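Local atomic coordinates of glutathione S-transferase (Ceriporiopsis subvermispora, PDB entry 6J3E), a protein that probably conjugates or transfers glutathione to small organic substrates, as a fungal serine-type glutathione S-transferase related to the LigE-type etherases. Residues R171-A174 and W175-I178; K203-Y206 and A207-T210; A227-K230 and D231-W235; W235-K239 and W240-L244. All coordinates share one frame; numbering follows the deposited sequence.

Contact 1. Residues R171-A174 and W175-I178; sequences RAKA and WEKI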
loop_
_atom_site.group_PDB
_atom_site.type_symbol
_atom_site.label_atom_id
_atom_site.label_comp_id
_atom_site.label_asym_id
_atom_site.label_seq_id
_atom_site.Cartn_x
_atom_site.Cartn_y
_atom_site.Cartn_z
ATOM N N ARG A 171 -5.927 14.182 -20.988
ATOM C CA ARG A 171 -4.881 13.181 -21.167
ATOM C C ARG A 171 -3.584 13.617 -20.512
ATOM O O ARG A 171 -2.836 12.783 -19.996
ATOM C CB ARG A 171 -4.640 12.891 -22.636
ATOM C CG ARG A 171 -3.758 11.688 -22.849
ATOM C CD ARG A 171 -3.677 11.327 -24.322
ATOM N NE ARG A 171 -2.958 10.077 -24.578
ATOM C CZ ARG A 171 -3.562 8.896 -24.716
ATOM N NH1 ARG A 171 -2.854 7.805 -24.962
ATOM N NH2 ARG A 171 -4.886 8.818 -24.606
ATOM N N ALA A 172 -3.301 14.917 -20.511
ATOM C CA ALA A 172 -2.065 15.375 -19.891
ATOM C C ALA A 172 -2.132 15.223 -18.378
ATOM O O ALA A 172 -1.167 14.771 -17.757
ATOM C CB ALA A 172 -1.775 16.819 -20.283
ATOM N N LYS A 173 -3.272 15.564 -17.772
ATOM C CA LYS A 173 -3.426 15.371 -16.337
ATOM C C LYS A 173 -3.357 13.892 -15.972
ATOM O O LYS A 173 -2.770 13.526 -14.944
ATOM C CB LYS A 173 -4.733 16.005 -15.858
ATOM C CG LYS A 173 -4.698 17.532 -15.960
ATOM C CD LYS A 173 -5.514 18.240 -14.879
ATOM C CE LYS A 173 -4.647 19.228 -14.073
ATOM N NZ LYS A 173 -3.764 18.549 -13.062
ATOM N N ALA A 174 -3.905 13.024 -16.825
ATOM C CA ALA A 174 -3.814 11.589 -16.581
ATOM C C ALA A 174 -2.364 11.120 -16.555
ATOM O O ALA A 174 -1.979 10.308 -15.706
ATOM C CB ALA A 174 -4.590 10.828 -17.650
ATOM N N TRP A 175 -1.550 11.579 -17.512
ATOM C CA TRP A 175 -0.149 11.172 -17.520
ATOM C C TRP A 175 0.550 11.634 -16.260
ATOM O O TRP A 175 1.305 10.876 -15.643
ATOM C CB TRP A 175 0.575 11.724 -18.744
ATOM C CG TRP A 175 0.437 10.821 -19.910
ATOM C CD1 TRP A 175 -0.144 11.116 -21.121
ATOM C CD2 TRP A 175 0.857 9.453 -19.985
ATOM N NE1 TRP A 175 -0.091 10.012 -21.947
ATOM C CE2 TRP A 175 0.508 8.977 -21.271
ATOM C CE3 TRP A 175 1.495 8.585 -19.093
ATOM C CZ2 TRP A 175 0.784 7.675 -21.686
ATOM C CZ3 TRP A 175 1.765 7.291 -19.507
ATOM C CH2 TRP A 175 1.406 6.850 -20.794
ATOM N N GLU A 176 0.274 12.867 -15.844
ATOM C CA GLU A 176 0.913 13.421 -14.667
ATOM C C GLU A 176 0.635 12.548 -13.458
ATOM O O GLU A 176 1.540 12.244 -12.670
ATOM C CB GLU A 176 0.420 14.858 -14.463
ATOM C CG GLU A 176 0.573 15.385 -13.069
ATOM C CD GLU A 176 0.060 16.828 -12.959
ATOM O OE1 GLU A 176 -1.149 17.067 -13.143
ATOM O OE2 GLU A 176 0.875 17.734 -12.693
ATOM N N LYS A 177 -0.610 12.093 -13.335
ATOM C CA LYS A 177 -0.977 11.207 -12.245
ATOM C C LYS A 177 -0.301 9.853 -12.384
ATOM O O LYS A 177 0.091 9.239 -11.380
ATOM C CB LYS A 177 -2.493 11.076 -12.191
ATOM C CG LYS A 177 -3.025 10.797 -10.801
ATOM C CD LYS A 177 -4.558 10.991 -10.700
ATOM C CE LYS A 177 -5.143 10.360 -9.417
ATOM N NZ LYS A 177 -5.523 8.925 -9.633
ATOM N N ILE A 178 -0.125 9.381 -13.617
ATOM C CA ILE A 178 0.549 8.104 -13.807
ATOM C C ILE A 178 2.015 8.219 -13.440
ATOM O O ILE A 178 2.576 7.330 -12.788
ATOM C CB ILE A 178 0.384 7.599 -15.251
ATOM C CG1 ILE A 178 -1.082 7.275 -15.552
ATOM C CG2 ILE A 178 1.286 6.375 -15.501
ATOM C CD1 ILE A 178 -1.385 7.223 -17.054
#
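Arg171 and Trp175, one turn apart on helix 169-189, turn NE and NE1 to a single acceptor: OE1 of Glu228, on helix 227-232, takes a salt bridge from the arginine and a hydrogen bond from the indole. The two side chains run alongside each other in the same direction, with Arg171 NE 3.9 Å from Trp175 NE1. They do not stack, because the guanidinium and indole planes stand 72° apart. The closest apolar approach is Arg171 CG beside Trp175 CD1, at 4.0 Å. Arg171 reaches this place with CG anti to the backbone N (chi1 -169°) and a chain extended as far as NE, while NH2 bonds to Ala164 O. Ile178 CD1 sits 3.7 Å above one face of the Trp175 ring, toward its rim, and Ile130 of helix 109-136 packs against Arg171, Ala174 and Trp175.

On the exposed side Lys173 curls back through three bends to put NZ 3.0 Å from Glu176 OE1, an i to i+3 salt bridge with an extended glutamate. Beneath both pairs the helix bonds are regular, with Trp175 N 3.0 Å from Arg171 O and Ile178 N 2.9 Å from Ala174 O. A phenylalanine in place of Trp175 would probably leave Glu228 OE1 without its indole N-H donor and the carboxylate freer to turn. With a guanidinium and an indole N-H on one oxygen, the negative charge of Glu228 is likely to be well stabilised, whereas the Lys173-Glu176 pair makes a surface bridge within a single helix.

Contact 2. Residues K203-Y206 and A207-T210; sequences KVSY and ADIT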
loop_
_atom_site.group_PDB
_atom_site.type_symbol
_atom_site.label_atom_id
_atom_site.label_comp_id
_atom_site.label_asym_id
_atom_site.label_seq_id
_atom_site.Cartn_x
_atom_site.Cartn_y
_atom_site.Cartn_z
ATOM N N LYS A 203 16.908 -10.778 -5.036
ATOM C CA LYS A 203 16.039 -11.863 -5.462
ATOM C C LYS A 203 14.731 -11.323 -6.040
ATOM O O LYS A 203 14.183 -10.332 -5.553
ATOM C CB LYS A 203 15.736 -12.794 -4.287
ATOM C CG LYS A 203 16.973 -13.384 -3.627
ATOM C CD LYS A 203 16.928 -13.250 -2.104
ATOM C CE LYS A 203 15.664 -13.866 -1.505
ATOM N NZ LYS A 203 15.611 -13.674 -0.022
ATOM N N VAL A 204 14.232 -11.992 -7.080
ATOM C CA VAL A 204 12.934 -11.669 -7.658
ATOM C C VAL A 204 11.817 -12.081 -6.707
ATOM O O VAL A 204 11.870 -13.139 -6.069
ATOM C CB VAL A 204 12.779 -12.369 -9.015
ATOM C CG1 VAL A 204 11.311 -12.486 -9.397
ATOM C CG2 VAL A 204 13.548 -11.621 -10.052
ATOM N N SER A 205 10.792 -11.243 -6.613
ATOM C CA SER A 205 9.625 -11.515 -5.793
ATOM C C SER A 205 8.383 -11.250 -6.626
ATOM O O SER A 205 8.458 -10.671 -7.716
ATOM C CB SER A 205 9.628 -10.636 -4.541
ATOM O OG SER A 205 9.754 -9.283 -4.932
ATOM N N TYR A 206 7.221 -11.658 -6.103
ATOM C CA TYR A 206 5.983 -11.384 -6.838
ATOM C C TYR A 206 5.733 -9.891 -6.974
ATOM O O TYR A 206 5.029 -9.479 -7.901
ATOM C CB TYR A 206 4.766 -12.072 -6.183
ATOM C CG TYR A 206 3.424 -11.799 -6.876
ATOM C CD1 TYR A 206 3.095 -12.405 -8.091
ATOM C CD2 TYR A 206 2.490 -10.940 -6.313
ATOM C CE1 TYR A 206 1.862 -12.148 -8.727
ATOM C CE2 TYR A 206 1.258 -10.664 -6.952
ATOM C CZ TYR A 206 0.953 -11.277 -8.145
ATOM O OH TYR A 206 -0.247 -10.990 -8.761
ATOM N N ALA A 207 6.324 -9.066 -6.099
ATOM C CA ALA A 207 6.097 -7.623 -6.195
ATOM C C ALA A 207 6.743 -7.051 -7.450
ATOM O O ALA A 207 6.183 -6.154 -8.091
ATOM C CB ALA A 207 6.611 -6.912 -4.940
ATOM N N ASP A 208 7.921 -7.565 -7.804
ATOM C CA ASP A 208 8.569 -7.224 -9.060
ATOM C C ASP A 208 7.732 -7.682 -10.236
ATOM O O ASP A 208 7.601 -6.962 -11.233
ATOM C CB ASP A 208 9.954 -7.878 -9.133
ATOM C CG ASP A 208 10.743 -7.729 -7.848
ATOM O OD1 ASP A 208 10.846 -6.592 -7.319
ATOM O OD2 ASP A 208 11.252 -8.762 -7.358
ATOM N N ILE A 209 7.194 -8.898 -10.148
ATOM C CA ILE A 209 6.390 -9.442 -11.233
ATOM C C ILE A 209 5.157 -8.587 -11.428
ATOM O O ILE A 209 4.735 -8.325 -12.560
ATOM C CB ILE A 209 6.041 -10.914 -10.938
ATOM C CG1 ILE A 209 7.316 -11.741 -10.871
ATOM C CG2 ILE A 209 5.083 -11.480 -11.986
ATOM C CD1 ILE A 209 7.108 -13.166 -10.419
ATOM N N THR A 210 4.592 -8.090 -10.321
ATOM C CA THR A 210 3.413 -7.231 -10.404
ATOM C C THR A 210 3.684 -6.006 -11.264
ATOM O O THR A 210 2.854 -5.614 -12.095
ATOM C CB THR A 210 2.981 -6.801 -9.004
ATOM O OG1 THR A 210 2.585 -7.950 -8.245
ATOM C CG2 THR A 210 1.832 -5.821 -9.076
HETATM O O HOH W 1 12.263 -8.744 -5.022
#
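Ser205 and Asp208 cap the N-terminus of helix 206-222 with the Ser-x-x-Asp sequence of a capping box, a motif well known from the C-terminal domain of glutathione transferases; the half from Ser205 N to Asp208 OD2 is formed. Asp208 CB lies 3.5 Å from Ser205 O, and CG comes next to Ser205 OG. CG is anti to the carbonyl carbon (chi1 -45°), which swings the carboxylate back over the start of the helix. At the tip OD1 accepts from Phe199 N, while OD2 takes the N-H of Ser205 at 2.6 Å, on its anti side and 27° out of the carboxylate plane. A water also donates to OD2, at 2.5 Å, and to Lys203 O, and it is hydrogen-bonded to Ser205 OG. Just outside the cap Val204 CG1 meets Ile209 CG1 at 4.3 Å, the pairing of a hydrophobic staple, with Phe247 of helix 235-247 packed on both. Tyr206 sends its OH to OG of Ser86, a residue seen to bind glutathione. Tyr206 O is gripped from opposite faces of its carbonyl plane by Thr210 N at 2.8 Å and Thr210 OG1 at 2.9 Å; that same OG1 lies over the tyrosine ring, 3.3 Å from CE2.

Contact 3. Residues A227-K230 and D231-W235; sequences AEWK and DFETW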
loop_
_atom_site.group_PDB
_atom_site.type_symbol
_atom_site.label_atom_id
_atom_site.label_comp_id
_atom_site.label_asym_id
_atom_site.label_seq_id
_atom_site.Cartn_x
_atom_site.Cartn_y
_atom_site.Cartn_z
ATOM N N ALA A 227 5.163 7.445 -29.071
ATOM C CA ALA A 227 5.886 8.510 -28.390
ATOM C C ALA A 227 5.691 8.421 -26.888
ATOM O O ALA A 227 6.640 8.602 -26.117
ATOM C CB ALA A 227 5.422 9.873 -28.902
ATOM N N GLU A 228 4.464 8.133 -26.454
ATOM C CA GLU A 228 4.198 8.026 -25.024
ATOM C C GLU A 228 5.043 6.929 -24.390
ATOM O O GLU A 228 5.610 7.122 -23.310
ATOM C CB GLU A 228 2.703 7.802 -24.794
ATOM C CG GLU A 228 1.877 9.042 -25.167
ATOM C CD GLU A 228 0.375 8.826 -25.040
ATOM O OE1 GLU A 228 -0.362 9.821 -24.820
ATOM O OE2 GLU A 228 -0.077 7.667 -25.171
ATOM N N TRP A 229 5.200 5.795 -25.072
ATOM C CA TRP A 229 5.989 4.729 -24.467
ATOM C C TRP A 229 7.475 5.059 -24.479
ATOM O O TRP A 229 8.188 4.785 -23.497
ATOM C CB TRP A 229 5.773 3.389 -25.165
ATOM C CG TRP A 229 6.819 2.442 -24.705
ATOM C CD1 TRP A 229 7.905 2.014 -25.410
ATOM C CD2 TRP A 229 6.928 1.842 -23.400
ATOM N NE1 TRP A 229 8.664 1.163 -24.639
ATOM C CE2 TRP A 229 8.086 1.043 -23.402
ATOM C CE3 TRP A 229 6.144 1.887 -22.242
ATOM C CZ2 TRP A 229 8.487 0.304 -22.293
ATOM C CZ3 TRP A 229 6.543 1.149 -21.140
ATOM C CH2 TRP A 229 7.705 0.376 -21.172
ATOM N N LYS A 230 7.975 5.601 -25.596
ATOM C CA LYS A 230 9.387 5.955 -25.618
ATOM C C LYS A 230 9.705 6.990 -24.543
ATOM O O LYS A 230 10.806 6.975 -23.978
ATOM C CB LYS A 230 9.799 6.418 -27.029
ATOM C CG LYS A 230 10.517 5.279 -27.828
ATOM C CD LYS A 230 11.696 4.658 -26.989
ATOM C CE LYS A 230 12.828 3.868 -27.752
ATOM N NZ LYS A 230 12.637 2.407 -27.967
ATOM N N ASP A 231 8.733 7.839 -24.199
ATOM C CA ASP A 231 8.892 8.735 -23.058
ATOM C C ASP A 231 8.873 7.966 -21.744
ATOM O O ASP A 231 9.646 8.270 -20.824
ATOM C CB ASP A 231 7.784 9.788 -23.064
ATOM C CG ASP A 231 7.818 10.684 -21.831
ATOM O OD1 ASP A 231 8.859 11.342 -21.579
ATOM O OD2 ASP A 231 6.793 10.732 -21.105
ATOM N N PHE A 232 7.990 6.966 -21.641
ATOM C CA PHE A 232 7.869 6.192 -20.410
ATOM C C PHE A 232 9.196 5.573 -20.014
ATOM O O PHE A 232 9.511 5.481 -18.821
ATOM C CB PHE A 232 6.805 5.098 -20.576
ATOM C CG PHE A 232 6.345 4.475 -19.281
ATOM C CD1 PHE A 232 7.106 3.515 -18.640
ATOM C CD2 PHE A 232 5.126 4.827 -18.719
ATOM C CE1 PHE A 232 6.677 2.939 -17.466
ATOM C CE2 PHE A 232 4.683 4.232 -17.544
ATOM C CZ PHE A 232 5.464 3.295 -16.920
ATOM N N GLU A 233 9.988 5.122 -20.988
ATOM C CA GLU A 233 11.200 4.434 -20.571
ATOM C C GLU A 233 12.312 5.382 -20.148
ATOM O O GLU A 233 13.374 4.905 -19.735
ATOM C CB GLU A 233 11.719 3.469 -21.647
ATOM C CG GLU A 233 11.280 3.655 -23.080
ATOM C CD GLU A 233 11.801 2.538 -23.955
ATOM O OE1 GLU A 233 11.447 1.359 -23.715
ATOM O OE2 GLU A 233 12.625 2.833 -24.842
ATOM N N THR A 234 12.106 6.698 -20.218
ATOM C CA THR A 234 13.063 7.619 -19.621
ATOM C C THR A 234 12.718 7.967 -18.183
ATOM O O THR A 234 13.512 8.635 -17.515
ATOM C CB THR A 234 13.145 8.917 -20.415
ATOM O OG1 THR A 234 12.069 9.779 -20.013
ATOM C CG2 THR A 234 13.059 8.638 -21.908
ATOM N N TRP A 235 11.550 7.561 -17.700
ATOM C CA TRP A 235 11.142 7.954 -16.360
ATOM C C TRP A 235 12.070 7.346 -15.317
ATOM O O TRP A 235 12.504 6.193 -15.439
ATOM C CB TRP A 235 9.714 7.504 -16.076
ATOM C CG TRP A 235 8.672 8.157 -16.883
ATOM C CD1 TRP A 235 8.839 9.092 -17.865
ATOM C CD2 TRP A 235 7.268 7.928 -16.780
ATOM N NE1 TRP A 235 7.622 9.452 -18.381
ATOM C CE2 TRP A 235 6.641 8.753 -17.728
ATOM C CE3 TRP A 235 6.476 7.092 -15.975
ATOM C CZ2 TRP A 235 5.257 8.776 -17.893
ATOM C CZ3 TRP A 235 5.099 7.117 -16.137
ATOM C CH2 TRP A 235 4.504 7.947 -17.093
#
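This is a local contact at the C-terminal end of helix 227-232, where Trp229 and Lys230 meet Phe232 and Glu233 as the chain enters a type I turn from Phe232 to Trp235, closed by Trp235 N on Phe232 O at 3.1 Å. With CG anti to the backbone N (chi1 167°), Trp229 carries its indole to both Phe232 and Glu233. Glu233 lies across it at about a right angle: its CG is over one face, 4.3 Å from the centroid of the five-membered ring in a CH-pi contact. Its OE2 makes a 3.2 Å salt bridge with Lys230 NZ, and OE1 lies 2.9 Å from Trp229 NE1. At the other end of the indole CZ3 touches Phe232 CD1 at 3.5 Å; the ring planes, 13° apart, are slid until they barely overlap. Asp231 O accepts from both Thr234 N and Thr234 OG1 at the helix end, and Asp231 OD2 is met from above its plane by Trp235 NE1. With Trp229 cut back to an alanine, Phe232 CD1 is likely to face a gap and Glu233 CG to lose its ring face. Trp229 packs on Val215 of helix 206-222 and Leu244 of helix 235-247, while Phe232 meets Phe182 of helix 169-189 edge-to-face.

Contact 4. Residues W235-K239 and W240-L244; sequences WDDGK and WAKQL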
loop_
_atom_site.group_PDB
_atom_site.type_symbol
_atom_site.label_atom_id
_atom_site.label_comp_id
_atom_site.label_asym_id
_atom_site.label_seq_id
_atom_site.Cartn_x
_atom_site.Cartn_y
_atom_site.Cartn_z
ATOM N N TRP A 235 11.550 7.561 -17.700
ATOM C CA TRP A 235 11.142 7.954 -16.360
ATOM C C TRP A 235 12.070 7.346 -15.317
ATOM O O TRP A 235 12.504 6.193 -15.439
ATOM C CB TRP A 235 9.714 7.504 -16.076
ATOM C CG TRP A 235 8.672 8.157 -16.883
ATOM C CD1 TRP A 235 8.839 9.092 -17.865
ATOM C CD2 TRP A 235 7.268 7.928 -16.780
ATOM N NE1 TRP A 235 7.622 9.452 -18.381
ATOM C CE2 TRP A 235 6.641 8.753 -17.728
ATOM C CE3 TRP A 235 6.476 7.092 -15.975
ATOM C CZ2 TRP A 235 5.257 8.776 -17.893
ATOM C CZ3 TRP A 235 5.099 7.117 -16.137
ATOM C CH2 TRP A 235 4.504 7.947 -17.093
ATOM N N ASP A 236 12.340 8.123 -14.266
ATOM C CA ASP A 236 13.106 7.647 -13.118
ATOM C C ASP A 236 14.409 7.009 -13.570
ATOM O O ASP A 236 14.714 5.861 -13.231
ATOM C CB ASP A 236 12.288 6.666 -12.278
ATOM C CG ASP A 236 11.018 7.286 -11.733
ATOM O OD1 ASP A 236 11.122 8.234 -10.916
ATOM O OD2 ASP A 236 9.915 6.817 -12.119
ATOM N N ASP A 237 15.165 7.757 -14.379
ATOM C CA ASP A 237 16.466 7.299 -14.856
ATOM C C ASP A 237 16.330 5.933 -15.518
ATOM O O ASP A 237 17.167 5.044 -15.351
ATOM C CB ASP A 237 17.482 7.281 -13.705
ATOM C CG ASP A 237 18.918 7.159 -14.185
ATOM O OD1 ASP A 237 19.462 8.160 -14.710
ATOM O OD2 ASP A 237 19.512 6.071 -14.009
ATOM N N GLY A 238 15.228 5.761 -16.251
ATOM C CA GLY A 238 14.909 4.543 -16.963
ATOM C C GLY A 238 14.545 3.357 -16.106
ATOM O O GLY A 238 14.539 2.230 -16.621
ATOM N N LYS A 239 14.212 3.569 -14.825
ATOM C CA LYS A 239 14.061 2.439 -13.905
ATOM C C LYS A 239 13.095 1.388 -14.439
ATOM O O LYS A 239 13.328 0.181 -14.287
ATOM C CB LYS A 239 13.600 2.914 -12.521
ATOM C CG LYS A 239 13.389 1.761 -11.530
ATOM C CD LYS A 239 12.984 2.254 -10.148
ATOM C CE LYS A 239 14.130 2.987 -9.450
ATOM N NZ LYS A 239 15.297 2.115 -9.153
ATOM N N TRP A 240 12.004 1.820 -15.069
ATOM C CA TRP A 240 10.994 0.856 -15.479
ATOM C C TRP A 240 11.430 0.088 -16.712
ATOM O O TRP A 240 11.161 -1.117 -16.827
ATOM C CB TRP A 240 9.671 1.576 -15.689
ATOM C CG TRP A 240 9.446 2.544 -14.564
ATOM C CD1 TRP A 240 9.291 3.906 -14.654
ATOM C CD2 TRP A 240 9.400 2.223 -13.166
ATOM N NE1 TRP A 240 9.118 4.440 -13.396
ATOM C CE2 TRP A 240 9.184 3.428 -12.469
ATOM C CE3 TRP A 240 9.485 1.027 -12.439
ATOM C CZ2 TRP A 240 9.078 3.474 -11.072
ATOM C CZ3 TRP A 240 9.380 1.070 -11.054
ATOM C CH2 TRP A 240 9.184 2.285 -10.383
ATOM N N ALA A 241 12.129 0.766 -17.627
ATOM C CA ALA A 241 12.707 0.073 -18.768
ATOM C C ALA A 241 13.651 -1.016 -18.300
ATOM O O ALA A 241 13.638 -2.135 -18.831
ATOM C CB ALA A 241 13.426 1.066 -19.681
ATOM N N LYS A 242 14.432 -0.727 -17.260
ATOM C CA LYS A 242 15.406 -1.696 -16.773
ATOM C C LYS A 242 14.729 -2.932 -16.189
ATOM O O LYS A 242 15.168 -4.065 -16.435
ATOM C CB LYS A 242 16.327 -1.023 -15.756
ATOM C CG LYS A 242 17.057 0.168 -16.367
ATOM C CD LYS A 242 17.889 0.942 -15.369
ATOM C CE LYS A 242 18.540 2.155 -16.046
ATOM N NZ LYS A 242 19.147 3.094 -15.058
ATOM N N GLN A 243 13.640 -2.752 -15.443
ATOM C CA GLN A 243 12.918 -3.929 -14.975
ATOM C C GLN A 243 12.404 -4.757 -16.136
ATOM O O GLN A 243 12.464 -5.990 -16.096
ATOM C CB GLN A 243 11.769 -3.525 -14.073
ATOM C CG GLN A 243 12.272 -3.054 -12.754
ATOM C CD GLN A 243 11.183 -2.451 -11.937
ATOM O OE1 GLN A 243 10.259 -1.849 -12.480
ATOM N NE2 GLN A 243 11.288 -2.578 -10.622
ATOM N N LEU A 244 11.885 -4.098 -17.176
ATOM C CA LEU A 244 11.444 -4.834 -18.351
ATOM C C LEU A 244 12.585 -5.668 -18.914
ATOM O O LEU A 244 12.418 -6.859 -19.198
ATOM C CB LEU A 244 10.902 -3.869 -19.405
ATOM C CG LEU A 244 9.431 -3.499 -19.250
ATOM C CD1 LEU A 244 8.877 -2.936 -20.545
ATOM C CD2 LEU A 244 8.685 -4.729 -18.851
#
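Asp236 and Trp240 meet near the start of helix 235-247 through a bond from Trp240 NE1 to Asp236 OD2, 2.8 Å long but bent to 136° at the hydrogen. The oxygen uses its anti lone pair, and the carboxylate stands almost perpendicular to the indole, at 89°. Trp240 is placed for this with CG anti to the carbonyl carbon (chi1 -44°), which also brings CD1 to 3.9 Å from Trp235 CB at the ring edge. Over one face of the same indole runs Lys239. Its chain is extended through chi2, laying CD 4.0 Å from the centroid of the six-membered ring, and then bends at chi3 and chi4 to carry NZ to Asp195 OD1 and Lys196 O. Gln243 comes to the ring in its plane with OE1, while its NE2 bonds to Leu197 O.

Asp236, Asp237 and Gly238 all have positive phi, and the chain turns with left-handed backbone angles through these three residues. Lys242 reaches back to that bend with a chain extended beyond CG, setting NZ 2.8 Å from Asp237 O, nearly along the C=O axis, and 3.2 Å from Asp237 OD2 in a salt bridge whose hydrogen bond is weak. Backbone bonds from Lys242 N to Gly238 O and from Lys239 N to Asp236 O also hold the bend. The Lys242 ammonium probably balances the charge of Asp237 while also satisfying its carbonyl.

All four contacts lie in the helical C-terminal domain and follow one another along the chain: contact 1 on helix 169-189, contact 2 at the start of helix 206-222, contact 3 on helix 227-232 and contact 4 on helix 235-247. Contacts 3 and 4 share Trp235, and their centres are about 9 Å apart. Contact 1, about 13 Å from contact 3 between centres, touches it where Trp235 CH2 packs 3.7 Å from Trp175 CE3. Contacts 1, 3 and 4 thus knit three helices into one patch away from the glutathione site. Contact 2 touches none of the others: it lies about 15 Å from contact 4 between centres, about 5 Å between nearest atoms, and its Tyr206 borders that site.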